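Local coordinates for protein putative sugar isomerase (Parabacteroides distasonis, PDB 3LMZ) that is a putative sugar isomerase, with a xylose isomerase-like TIM-barrel fold, that probably acts on a sugar, at residues K13-F27 / I243-T257. Residues are numbered along the deposited sequence; the frame is centred on the assembly and turned at random. Where two conformers were deposited one is given.
Sequences KAVNPFHLGMAGYTF and IAESIGYFKAVSDLT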
loop_
_atom_site.group_PDB
_atom_site.type_symbol
_atom_site.label_atom_id
_atom_site.label_comp_id
_atom_site.label_asym_id
_atom_site.label_seq_id
_atom_site.Cartn_x
_atom_site.Cartn_y
_atom_site.Cartn_z
ATOM N N LYS A 13 -9.433 3.526 14.184
ATOM C CA LYS A 13 -8.015 3.743 13.887
ATOM C C LYS A 13 -7.324 4.497 15.014
ATOM O O LYS A 13 -7.906 5.408 15.602
ATOM C CB LYS A 13 -7.826 4.499 12.603
ATOM C CG LYS A 13 -8.354 3.718 11.419
ATOM C CD LYS A 13 -8.269 4.442 10.105
ATOM C CE LYS A 13 -8.721 3.554 8.984
ATOM N NZ LYS A 13 -8.626 4.270 7.704
ATOM N N ALA A 14 -6.093 4.075 15.310
ATOM C CA ALA A 14 -5.286 4.704 16.361
ATOM C C ALA A 14 -5.023 6.176 16.067
ATOM O O ALA A 14 -4.999 6.608 14.913
ATOM C CB ALA A 14 -3.970 3.927 16.570
ATOM N N VAL A 15 -4.916 6.950 17.147
ATOM C CA VAL A 15 -4.579 8.381 17.073
ATOM C C VAL A 15 -3.084 8.536 17.079
ATOM O O VAL A 15 -2.404 7.856 17.840
ATOM C CB VAL A 15 -5.204 9.150 18.280
ATOM C CG1 VAL A 15 -4.773 10.612 18.304
ATOM C CG2 VAL A 15 -6.733 9.013 18.247
ATOM N N ASN A 16 -2.566 9.375 16.179
ATOM C CA ASN A 16 -1.124 9.615 16.099
ATOM C C ASN A 16 -0.851 11.096 16.069
ATOM O O ASN A 16 -1.632 11.868 15.544
ATOM C CB ASN A 16 -0.560 9.000 14.811
ATOM C CG ASN A 16 -0.673 7.477 14.802
ATOM O OD1 ASN A 16 -0.021 6.818 15.611
ATOM N ND2 ASN A 16 -1.479 6.907 13.884
ATOM N N PRO A 17 0.250 11.527 16.676
ATOM C CA PRO A 17 0.556 12.975 16.747
ATOM C C PRO A 17 1.192 13.593 15.500
ATOM O O PRO A 17 1.253 14.828 15.369
ATOM C CB PRO A 17 1.563 13.046 17.886
ATOM C CG PRO A 17 2.295 11.732 17.833
ATOM C CD PRO A 17 1.233 10.698 17.401
ATOM N N PHE A 18 1.791 12.726 14.692
ATOM C CA PHE A 18 2.480 13.110 13.486
ATOM C C PHE A 18 1.524 13.239 12.291
ATOM O O PHE A 18 0.402 12.755 12.323
ATOM C CB PHE A 18 3.617 12.100 13.191
ATOM C CG PHE A 18 3.108 10.782 12.689
ATOM C CD1 PHE A 18 2.683 10.635 11.381
ATOM C CD2 PHE A 18 3.002 9.721 13.521
ATOM C CE1 PHE A 18 2.159 9.442 10.919
ATOM C CE2 PHE A 18 2.458 8.449 12.988
ATOM C CZ PHE A 18 2.075 8.375 11.735
ATOM N N HIS A 19 2.024 13.837 11.219
ATOM C CA HIS A 19 1.278 14.011 9.980
ATOM C C HIS A 19 2.027 13.313 8.831
ATOM O O HIS A 19 3.234 13.466 8.665
ATOM C CB HIS A 19 1.162 15.475 9.672
ATOM C CG HIS A 19 0.631 16.282 10.808
ATOM N ND1 HIS A 19 -0.713 16.346 11.077
ATOM C CD2 HIS A 19 1.257 17.014 11.768
ATOM C CE1 HIS A 19 -0.899 17.119 12.134
ATOM N NE2 HIS A 19 0.276 17.527 12.578
ATOM N N LEU A 20 1.311 12.565 8.007
ATOM C CA LEU A 20 1.850 11.903 6.842
ATOM C C LEU A 20 2.037 12.902 5.690
ATOM O O LEU A 20 1.112 13.631 5.296
ATOM C CB LEU A 20 0.896 10.785 6.395
ATOM C CG LEU A 20 1.332 9.947 5.192
ATOM C CD1 LEU A 20 2.709 9.288 5.385
ATOM C CD2 LEU A 20 0.333 8.812 4.891
ATOM N N GLY A 21 3.241 12.895 5.118
ATOM C CA GLY A 21 3.530 13.744 3.964
ATOM C C GLY A 21 4.370 13.043 2.929
ATOM O O GLY A 21 4.656 11.838 3.022
HETATM N N MSE A 22 4.746 13.805 1.907
HETATM C CA MSE A 22 5.670 13.345 0.889
HETATM C C MSE A 22 6.839 14.310 0.772
HETATM O O MSE A 22 6.697 15.510 0.712
HETATM C CB MSE A 22 4.974 13.236 -0.468
HETATM C CG MSE A 22 5.812 12.526 -1.530
HETATM SE SE MSE A 22 5.440 10.613 -1.324
HETATM C CE MSE A 22 3.727 10.538 -2.139
ATOM N N ALA A 23 8.003 13.684 0.683
ATOM C CA ALA A 23 9.256 14.385 0.471
ATOM C C ALA A 23 9.329 14.628 -1.066
ATOM O O ALA A 23 8.984 13.727 -1.861
ATOM C CB ALA A 23 10.450 13.465 0.973
ATOM N N GLY A 24 9.749 15.827 -1.492
ATOM C CA GLY A 24 9.688 16.156 -2.906
ATOM C C GLY A 24 10.607 15.323 -3.800
ATOM O O GLY A 24 10.243 15.065 -4.978
ATOM N N TYR A 25 11.754 14.878 -3.306
ATOM C CA TYR A 25 12.674 14.078 -4.113
ATOM C C TYR A 25 12.034 12.799 -4.653
ATOM O O TYR A 25 12.442 12.270 -5.700
ATOM C CB TYR A 25 13.953 13.768 -3.348
ATOM C CG TYR A 25 15.028 13.099 -4.132
ATOM C CD1 TYR A 25 15.690 13.794 -5.131
ATOM C CD2 TYR A 25 15.434 11.807 -3.836
ATOM C CE1 TYR A 25 16.741 13.189 -5.834
ATOM C CE2 TYR A 25 16.494 11.221 -4.499
ATOM C CZ TYR A 25 17.112 11.944 -5.531
ATOM O OH TYR A 25 18.210 11.461 -6.254
ATOM N N THR A 26 11.019 12.292 -3.928
ATOM C CA THR A 26 10.272 11.146 -4.469
ATOM C C THR A 26 9.859 11.366 -5.936
ATOM O O THR A 26 9.811 10.426 -6.738
ATOM C CB THR A 26 9.067 10.878 -3.613
ATOM O OG1 THR A 26 9.509 10.501 -2.313
ATOM C CG2 THR A 26 8.178 9.771 -4.185
ATOM N N PHE A 27 9.488 12.639 -6.256
ATOM C CA PHE A 27 8.991 13.048 -7.557
ATOM C C PHE A 27 10.030 13.881 -8.314
ATOM O O PHE A 27 9.654 14.654 -9.193
ATOM C CB PHE A 27 7.671 13.810 -7.344
ATOM C CG PHE A 27 6.545 12.930 -6.913
ATOM C CD1 PHE A 27 5.832 12.181 -7.842
ATOM C CD2 PHE A 27 6.239 12.778 -5.569
ATOM C CE1 PHE A 27 4.811 11.334 -7.439
ATOM C CE2 PHE A 27 5.214 11.917 -5.185
ATOM C CZ PHE A 27 4.541 11.193 -6.109
ATOM N N ILE A 243 5.518 3.643 -4.312
ATOM C CA ILE A 243 5.022 4.749 -3.472
ATOM C C ILE A 243 3.709 4.313 -2.815
ATOM O O ILE A 243 3.544 4.348 -1.586
ATOM C CB ILE A 243 4.828 6.054 -4.264
ATOM C CG1 ILE A 243 6.177 6.660 -4.695
ATOM C CG2 ILE A 243 4.055 7.026 -3.386
ATOM C CD1 ILE A 243 6.009 7.708 -5.813
ATOM N N ALA A 244 2.794 3.794 -3.615
ATOM C CA ALA A 244 1.422 3.471 -3.099
ATOM C C ALA A 244 1.416 2.284 -2.163
ATOM O O ALA A 244 0.814 2.346 -1.105
ATOM C CB ALA A 244 0.480 3.211 -4.297
ATOM N N GLU A 245 2.227 1.254 -2.479
ATOM C CA GLU A 245 2.344 0.131 -1.551
ATOM C C GLU A 245 2.939 0.589 -0.231
ATOM O O GLU A 245 2.480 0.218 0.844
ATOM C CB GLU A 245 3.248 -0.973 -2.119
ATOM C CG GLU A 245 3.421 -2.172 -1.181
ATOM C CD GLU A 245 4.297 -3.297 -1.729
ATOM O OE1 GLU A 245 4.486 -3.326 -2.986
ATOM O OE2 GLU A 245 4.699 -4.140 -0.900
ATOM N N SER A 246 3.977 1.443 -0.285
ATOM C CA SER A 246 4.622 1.892 0.924
ATOM C C SER A 246 3.650 2.708 1.797
ATOM O O SER A 246 3.646 2.577 3.048
ATOM C CB SER A 246 5.799 2.784 0.571
ATOM O OG SER A 246 6.863 2.129 -0.085
ATOM N N ILE A 247 2.833 3.563 1.180
ATOM C CA ILE A 247 1.846 4.366 1.865
ATOM C C ILE A 247 0.787 3.461 2.508
ATOM O O ILE A 247 0.369 3.668 3.671
ATOM C CB ILE A 247 1.261 5.455 0.917
ATOM C CG1 ILE A 247 2.311 6.532 0.609
ATOM C CG2 ILE A 247 -0.038 6.003 1.506
ATOM C CD1 ILE A 247 2.872 7.312 1.800
ATOM N N GLY A 248 0.308 2.476 1.771
ATOM C CA GLY A 248 -0.641 1.542 2.359
ATOM C C GLY A 248 -0.135 0.813 3.572
ATOM O O GLY A 248 -0.804 0.703 4.552
ATOM N N TYR A 249 1.094 0.302 3.479
ATOM C CA TYR A 249 1.697 -0.410 4.574
ATOM C C TYR A 249 1.805 0.560 5.776
ATOM O O TYR A 249 1.454 0.272 6.918
ATOM C CB TYR A 249 3.025 -1.007 4.212
ATOM C CG TYR A 249 3.500 -2.123 5.132
ATOM C CD1 TYR A 249 4.042 -1.844 6.351
ATOM C CD2 TYR A 249 3.370 -3.469 4.752
ATOM C CE1 TYR A 249 4.419 -2.900 7.233
ATOM C CE2 TYR A 249 3.745 -4.484 5.586
ATOM C CZ TYR A 249 4.258 -4.203 6.824
ATOM O OH TYR A 249 4.612 -5.234 7.656
ATOM N N PHE A 250 2.316 1.769 5.564
ATOM C CA PHE A 250 2.534 2.727 6.637
ATOM C C PHE A 250 1.206 3.172 7.240
ATOM O O PHE A 250 1.099 3.394 8.475
ATOM C CB PHE A 250 3.303 3.948 6.116
ATOM C CG PHE A 250 3.725 4.909 7.200
ATOM C CD1 PHE A 250 4.852 4.671 7.938
ATOM C CD2 PHE A 250 2.954 6.007 7.490
ATOM C CE1 PHE A 250 5.245 5.552 8.958
ATOM C CE2 PHE A 250 3.324 6.871 8.524
ATOM C CZ PHE A 250 4.448 6.625 9.249
ATOM N N LYS A 251 0.162 3.364 6.419
ATOM C CA LYS A 251 -1.146 3.731 6.970
ATOM C C LYS A 251 -1.633 2.634 7.953
ATOM O O LYS A 251 -2.134 2.906 9.040
ATOM C CB LYS A 251 -2.190 3.931 5.880
ATOM C CG LYS A 251 -2.079 5.246 5.112
ATOM C CD LYS A 251 -3.134 5.291 3.989
ATOM C CE LYS A 251 -3.144 6.592 3.227
ATOM N NZ LYS A 251 -4.249 6.622 2.179
ATOM N N ALA A 252 -1.484 1.379 7.528
ATOM C CA ALA A 252 -1.890 0.283 8.379
ATOM C C ALA A 252 -1.123 0.238 9.668
ATOM O O ALA A 252 -1.724 0.073 10.716
ATOM C CB ALA A 252 -1.794 -1.068 7.659
ATOM N N VAL A 253 0.204 0.362 9.608
ATOM C CA VAL A 253 0.991 0.409 10.854
ATOM C C VAL A 253 0.508 1.553 11.765
ATOM O O VAL A 253 0.336 1.368 12.968
ATOM C CB VAL A 253 2.499 0.499 10.616
ATOM C CG1 VAL A 253 3.255 0.562 11.973
ATOM C CG2 VAL A 253 2.973 -0.671 9.819
ATOM N N SER A 254 0.199 2.695 11.157
ATOM C CA SER A 254 -0.251 3.899 11.925
ATOM C C SER A 254 -1.595 3.625 12.628
ATOM O O SER A 254 -1.837 4.056 13.760
ATOM C CB SER A 254 -0.422 5.081 10.992
ATOM O OG SER A 254 0.829 5.426 10.415
ATOM N N ASP A 255 -2.456 2.886 11.913
ATOM C CA ASP A 255 -3.813 2.642 12.366
ATOM C C ASP A 255 -3.916 1.570 13.455
ATOM O O ASP A 255 -4.791 1.631 14.358
ATOM C CB ASP A 255 -4.698 2.139 11.210
ATOM C CG ASP A 255 -5.003 3.188 10.176
ATOM O OD1 ASP A 255 -4.720 4.396 10.403
ATOM O OD2 ASP A 255 -5.493 2.751 9.101
ATOM N N LEU A 256 -3.063 0.543 13.360
ATOM C CA LEU A 256 -3.228 -0.720 14.099
ATOM C C LEU A 256 -2.232 -0.891 15.238
ATOM O O LEU A 256 -2.398 -1.794 16.090
ATOM C CB LEU A 256 -3.120 -1.896 13.113
ATOM C CG LEU A 256 -4.201 -1.983 12.009
ATOM C CD1 LEU A 256 -3.839 -3.107 11.081
ATOM C CD2 LEU A 256 -5.630 -2.162 12.572
ATOM N N THR A 257 -1.181 -0.066 15.254
ATOM C CA THR A 257 -0.142 -0.190 16.284
ATOM C C THR A 257 -0.699 0.451 17.544
ATOM O O THR A 257 -1.446 1.436 17.533
ATOM C CB THR A 257 1.169 0.489 15.856
ATOM O OG1 THR A 257 1.678 -0.216 14.732
ATOM C CG2 THR A 257 2.203 0.461 16.976
ATOM O OXT THR A 257 -0.413 -0.023 18.656
HETATM O O HOH W 1 -5.689 4.680 7.284
HETATM O O HOH W 2 -4.259 6.277 12.249
#
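CE1 of the Phe18 ring comes up against the edge of Phe250, 3.7 Å from its CE2. Their planes are inclined at 60°, and CZ of Phe18 lies 3.5 Å from Ser254 OG, which sits at the ring's edge. That hydroxyl is itself tied back to Phe250 O, which accepts from the N and OG of Ser254 on opposite faces of its carbonyl plane. Leu20 lies alongside Phe250 but points the other way: with CG anti to the backbone N (chi1 -178°), it brings CD1 to 3.9 Å from Phe250 CD2 and also meets Ile247. Farther along, selenomethionine Met22, in one of its two conformers, puts CE 3.7 Å from Ile243 CG2, whereas Thr26 and Ile243 meet tip to tip, CG2 to CD1, in a tight 3.4 Å contact beside the Phe27 ring.

The other end is polar and illustrates how carbonyls of a last helical turn, with no later helical residue to donate to them, can be taken up by N-H groups of the N-terminal loop. Ala14 N donates to Asp255 O (2.9 Å), and Asn16 ND2 gives a nearly straight bond (176°) to Ser254 O, which lies in the Asn16 amide plane although the donor stands above the carbonyl plane. Lys13, extended beyond CG, runs alongside Asp255; its NZ makes only a long salt bridge to Asp255 OD2 (3.8 Å), supplemented by a bridging water. NZ also bonds Gly206 O of the second subunit, and Asp255 OD2 is hydrogen-bonded to Tyr249 OH of that subunit.

In the TIM barrel, strand 19-22 and segment 243-256 of the terminal helix run almost antiparallel, joining the two ends of the chain. Strand 227-230 pairs in parallel with strand 19-22, while helices 32-41 and 212-221 pack against Phe27 and Phe18 respectively.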